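Local coordinates for protein transcriptional regulator (PDB 2EH3) that probably binds DNA through a helix-turn-helix domain and regulates transcription as a member of the TetR/AcrR family, at residues Pro73-Leu76 with Leu77-Phe80; Ile112-Ala115 with Lys116-Glu120. All coordinates share one frame; numbering follows the deposited sequence.

Overall arrangement
Both contacts are single-helix contacts, residues three to four apart, within the tetracycline-repressor-like C-terminal domain of this all-helical protein. Contact 1 comes first along the chain, in the opening turns of helix 73-86; contact 2 follows in the middle of helix 105-126. Their centres are about 14 Å apart, and they meet in the domain core, where Leu77 CD2 of contact 1 lies 3.8 Å from Phe119 CZ of contact 2. Away from that shared hydrophobic seam each helix turns a polar side outward: contact 1 holds two magnesium ions with its glutamates, while contact 2 carries a salt-bridge network and borders the second subunit of the dimer.

Contact 1 of 2, residues Pro73-Leu76 with Leu77-Phe80; sequences PEEL and LEMF. With MG (magnesium ion), chain B; MG (magnesium ion), chain C.
Two glutamates one turn apart, Glu75 and Glu78, form a magnesium site along the first turns of helix 73-86, in the tetracycline-repressor-like C-terminal domain. Glu75 chelates the chain B magnesium ion with both oxygens, OE1 at 2.4 Å and OE2 at 2.5 Å. Its chain, turned about its CB-CG bond (chi2 -65°), brings the carboxylate alongside that of Glu78, the two planes turned 74° apart. Glu78 is extended and bridges two metals: its OE1 lies 2.3 Å from the chain B ion, and its OE2 lies 2.3 Å from the chain C ion, which Glu82 also binds. Waters 1 and 2 join the first ion, water 3 the second.

Beneath the site the helix is held by regular bonds, among them Leu77 N to Pro73 O at 2.9 Å and Phe80 N to Leu76 O at 3.0 Å. The apolar side chains face inward: Leu76 packs on Phe122 and Leu64, Phe80 on Leu139, and Leu77 on Phe119 and Ile138. Shortening Leu77 to an alanine would take away the branched end that packs on Phe119 and Ile138, and is likely to open a gap between this helix and helices 105-126 and 131-152.

With three carboxylates so close together, the metal charge probably offsets their mutual repulsion, and the weak bond from Lys161 to Glu78 OE2 adds a further positive group.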
loop_
_atom_site.group_PDB
_atom_site.type_symbol
_atom_site.label_atom_id
_atom_site.label_comp_id
_atom_site.label_asym_id
_atom_site.label_seq_id
_atom_site.Cartn_x
_atom_site.Cartn_y
_atom_site.Cartn_z
ATOM N N PRO A 73 -14.236 -19.107 5.926
ATOM C CA PRO A 73 -13.400 -18.007 5.455
ATOM C C PRO A 73 -13.282 -16.885 6.507
ATOM O O PRO A 73 -12.210 -16.340 6.712
ATOM C CB PRO A 73 -14.147 -17.522 4.203
ATOM C CG PRO A 73 -14.683 -18.779 3.673
ATOM C CD PRO A 73 -15.223 -19.500 4.900
ATOM N N GLU A 74 -14.391 -16.569 7.175
ATOM C CA GLU A 74 -14.401 -15.521 8.189
ATOM C C GLU A 74 -13.452 -15.850 9.336
ATOM O O GLU A 74 -12.713 -14.981 9.835
ATOM C CB GLU A 74 -15.827 -15.318 8.715
ATOM C CG GLU A 74 -16.789 -14.906 7.584
ATOM C CD GLU A 74 -17.664 -16.053 7.054
ATOM O OE1 GLU A 74 -17.153 -17.127 6.643
ATOM O OE2 GLU A 74 -18.890 -15.863 7.049
ATOM N N GLU A 75 -13.474 -17.091 9.791
ATOM C CA GLU A 75 -12.582 -17.467 10.888
ATOM C C GLU A 75 -11.114 -17.568 10.439
ATOM O O GLU A 75 -10.191 -17.238 11.199
ATOM C CB GLU A 75 -13.069 -18.765 11.516
ATOM C CG GLU A 75 -14.352 -18.545 12.365
ATOM C CD GLU A 75 -14.161 -17.652 13.603
ATOM O OE1 GLU A 75 -13.196 -17.874 14.343
ATOM O OE2 GLU A 75 -15.005 -16.751 13.835
ATOM N N LEU A 76 -10.879 -18.049 9.226
ATOM C CA LEU A 76 -9.492 -18.104 8.735
ATOM C C LEU A 76 -8.973 -16.649 8.677
ATOM O O LEU A 76 -7.845 -16.352 9.093
ATOM C CB LEU A 76 -9.442 -18.708 7.322
ATOM C CG LEU A 76 -8.051 -18.595 6.678
ATOM C CD1 LEU A 76 -7.098 -19.562 7.347
ATOM C CD2 LEU A 76 -8.172 -18.873 5.158
ATOM N N LEU A 77 -9.789 -15.737 8.155
ATOM C CA LEU A 77 -9.359 -14.351 8.053
ATOM C C LEU A 77 -9.165 -13.682 9.421
ATOM O O LEU A 77 -8.278 -12.857 9.572
ATOM C CB LEU A 77 -10.327 -13.564 7.145
ATOM C CG LEU A 77 -10.178 -14.108 5.696
ATOM C CD1 LEU A 77 -11.448 -13.858 4.862
ATOM C CD2 LEU A 77 -8.953 -13.494 5.052
ATOM N N GLU A 78 -9.996 -14.034 10.408
ATOM C CA GLU A 78 -9.790 -13.489 11.730
ATOM C C GLU A 78 -8.406 -13.898 12.246
ATOM O O GLU A 78 -7.691 -13.089 12.846
ATOM C CB GLU A 78 -10.863 -14.007 12.672
ATOM C CG GLU A 78 -10.624 -13.555 14.147
ATOM C CD GLU A 78 -11.610 -14.119 15.123
ATOM O OE1 GLU A 78 -12.634 -14.709 14.726
ATOM O OE2 GLU A 78 -11.329 -13.979 16.345
HETATM N N MSE A 79 -8.020 -15.142 11.999
HETATM C CA MSE A 79 -6.714 -15.628 12.443
HETATM C C MSE A 79 -5.572 -14.941 11.722
HETATM O O MSE A 79 -4.530 -14.646 12.315
HETATM C CB MSE A 79 -6.633 -17.130 12.200
HETATM C CG MSE A 79 -5.362 -17.749 12.684
HETATM SE SE MSE A 79 -5.307 -17.927 14.620
HETATM C CE MSE A 79 -7.032 -18.583 14.904
ATOM N N PHE A 80 -5.791 -14.699 10.433
ATOM C CA PHE A 80 -4.817 -14.029 9.564
ATOM C C PHE A 80 -4.574 -12.631 10.138
ATOM O O PHE A 80 -3.437 -12.209 10.296
ATOM C CB PHE A 80 -5.418 -13.998 8.123
ATOM C CG PHE A 80 -4.442 -13.636 7.000
ATOM C CD1 PHE A 80 -3.099 -13.350 7.241
ATOM C CD2 PHE A 80 -4.915 -13.563 5.691
ATOM C CE1 PHE A 80 -2.236 -12.993 6.194
ATOM C CE2 PHE A 80 -4.055 -13.206 4.630
ATOM C CZ PHE A 80 -2.716 -12.922 4.901
HETATM MG MG MG B . -13.895 -16.237 15.968
HETATM MG MG MG C . -9.989 -15.329 17.695
HETATM O O HOH W 1 -15.414 -17.972 16.598
HETATM O O HOH W 2 -15.696 -14.723 15.940
HETATM O O HOH W 3 -9.026 -16.363 15.809
#

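Contact 2 of 2, residues Ile112-Ala115 with Lys116-Glu120; sequences IEDA and KRRFE
A salt-bridge network of Glu113, Asp114, Arg117 and Arg118 runs over about a turn and a half of helix 105-126, with Asp114 at its hub. Arg118 NE gives Asp114 OD2 a nearly straight bond, 2.9 Å long with an N-H...O angle of 162°. It leaves the guanidinium edge in the plane of that group and meets OD2 on the syn side, although the two planes stand 70° apart. Arg118 reaches it with a chain extended from CG to NE. OD2 also shares a hydrogen bond with His58 of helix 46-67, so the aspartate links the two helices.

The other oxygen, Asp114 OD1, takes a weak bond from Arg117 NH2 at 3.1 Å, with an angle of only 121°. Water 4 reinforces this pairing: it donates to Asp114 OD1 at 2.9 Å and accepts from Arg117 NE at 3.2 Å. Arg117 bends at chi3, folding its guanidinium back over the helix, and one face rests above Asp114 CA and Glu113 O. A long ion pair to Glu113 is less certain.

On another side of the helix Lys116 NZ forms a salt bridge with Glu120 OE1, 3.2 Å away and one turn on, its hydrogen bond weak, and OE1 also bonds to Ser135. Backbone bonds such as Arg117 N to Glu113 O, 2.8 Å, keep the spacing of these pairs. Ile112, Glu113 and Lys116 pack against His148, Lys152 and Gln144 of the second subunit, whereas Phe119 turns into the core, against Ile138 and Phe65.

Held firmly by Arg118, more weakly by Arg117, and also by His58 and a water, Asp114 is likely to stay ionised, with partners on both oxygens limiting the rotation of its carboxylate.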
loop_
_atom_site.group_PDB
_atom_site.type_symbol
_atom_site.label_atom_id
_atom_site.label_comp_id
_atom_site.label_asym_id
_atom_site.label_seq_id
_atom_site.Cartn_x
_atom_site.Cartn_y
_atom_site.Cartn_z
ATOM N N ILE A 112 3.276 -11.464 -1.306
ATOM C CA ILE A 112 1.862 -11.140 -1.415
ATOM C C ILE A 112 1.228 -12.116 -2.384
ATOM O O ILE A 112 0.157 -12.663 -2.111
ATOM C CB ILE A 112 1.618 -9.715 -1.959
ATOM C CG1 ILE A 112 2.161 -8.672 -0.976
ATOM C CG2 ILE A 112 0.104 -9.529 -2.241
ATOM C CD1 ILE A 112 1.321 -8.503 0.287
ATOM N N GLU A 113 1.896 -12.334 -3.510
ATOM C CA GLU A 113 1.365 -13.244 -4.523
ATOM C C GLU A 113 1.207 -14.632 -3.941
ATOM O O GLU A 113 0.222 -15.311 -4.232
ATOM C CB GLU A 113 2.301 -13.285 -5.739
ATOM C CG GLU A 113 1.900 -14.259 -6.848
ATOM C CD GLU A 113 0.485 -14.029 -7.353
ATOM O OE1 GLU A 113 0.025 -12.873 -7.306
ATOM O OE2 GLU A 113 -0.161 -15.007 -7.812
ATOM N N ASP A 114 2.168 -15.060 -3.121
ATOM C CA ASP A 114 2.067 -16.390 -2.533
ATOM C C ASP A 114 0.890 -16.469 -1.591
ATOM O O ASP A 114 0.144 -17.457 -1.605
ATOM C CB ASP A 114 3.320 -16.783 -1.755
ATOM C CG ASP A 114 3.242 -18.215 -1.233
ATOM O OD1 ASP A 114 3.258 -19.151 -2.059
ATOM O OD2 ASP A 114 3.135 -18.407 -0.006
ATOM N N ALA A 115 0.712 -15.442 -0.763
ATOM C CA ALA A 115 -0.414 -15.438 0.162
ATOM C C ALA A 115 -1.713 -15.451 -0.654
ATOM O O ALA A 115 -2.677 -16.140 -0.294
ATOM C CB ALA A 115 -0.367 -14.189 1.050
ATOM N N LYS A 116 -1.741 -14.678 -1.744
ATOM C CA LYS A 116 -2.931 -14.616 -2.586
ATOM C C LYS A 116 -3.234 -15.981 -3.203
ATOM O O LYS A 116 -4.398 -16.401 -3.221
ATOM C CB LYS A 116 -2.751 -13.583 -3.701
ATOM C CG LYS A 116 -4.062 -13.198 -4.362
ATOM C CD LYS A 116 -3.895 -11.934 -5.187
ATOM C CE LYS A 116 -3.677 -12.243 -6.656
ATOM N NZ LYS A 116 -4.934 -12.695 -7.299
ATOM N N ARG A 117 -2.198 -16.667 -3.693
ATOM C CA ARG A 117 -2.391 -17.987 -4.290
ATOM C C ARG A 117 -2.966 -18.955 -3.261
ATOM O O ARG A 117 -3.893 -19.713 -3.567
ATOM C CB ARG A 117 -1.077 -18.565 -4.835
ATOM C CG ARG A 117 -0.592 -17.942 -6.143
ATOM C CD ARG A 117 0.520 -18.793 -6.784
ATOM N NE ARG A 117 1.695 -18.963 -5.923
ATOM C CZ ARG A 117 2.683 -18.075 -5.816
ATOM N NH1 ARG A 117 2.641 -16.956 -6.520
ATOM N NH2 ARG A 117 3.709 -18.304 -5.008
ATOM N N ARG A 118 -2.440 -18.922 -2.037
ATOM C CA ARG A 118 -2.942 -19.823 -1.008
ATOM C C ARG A 118 -4.369 -19.506 -0.601
ATOM O O ARG A 118 -5.187 -20.409 -0.367
ATOM C CB ARG A 118 -2.033 -19.777 0.220
ATOM C CG ARG A 118 -0.686 -20.336 -0.077
ATOM C CD ARG A 118 0.223 -20.202 1.122
ATOM N NE ARG A 118 1.566 -20.698 0.821
ATOM C CZ ARG A 118 1.921 -21.973 0.949
ATOM N NH1 ARG A 118 1.036 -22.869 1.370
ATOM N NH2 ARG A 118 3.157 -22.342 0.661
ATOM N N PHE A 119 -4.680 -18.221 -0.489
ATOM C CA PHE A 119 -6.008 -17.824 -0.133
ATOM C C PHE A 119 -6.976 -18.248 -1.245
ATOM O O PHE A 119 -8.087 -18.736 -0.985
ATOM C CB PHE A 119 -6.027 -16.310 0.083
ATOM C CG PHE A 119 -7.326 -15.794 0.591
ATOM C CD1 PHE A 119 -8.089 -16.514 1.511
ATOM C CD2 PHE A 119 -7.783 -14.546 0.152
ATOM C CE1 PHE A 119 -9.293 -16.000 1.993
ATOM C CE2 PHE A 119 -8.973 -14.027 0.622
ATOM C CZ PHE A 119 -9.732 -14.749 1.543
ATOM N N GLU A 120 -6.557 -18.055 -2.488
ATOM C CA GLU A 120 -7.409 -18.452 -3.611
ATOM C C GLU A 120 -7.719 -19.921 -3.570
ATOM O O GLU A 120 -8.890 -20.316 -3.756
ATOM C CB GLU A 120 -6.751 -18.152 -4.959
ATOM C CG GLU A 120 -6.966 -16.756 -5.360
ATOM C CD GLU A 120 -6.736 -16.514 -6.816
ATOM O OE1 GLU A 120 -6.831 -15.325 -7.153
ATOM O OE2 GLU A 120 -6.472 -17.464 -7.620
HETATM O O HOH W 4 1.612 -21.036 -3.495
#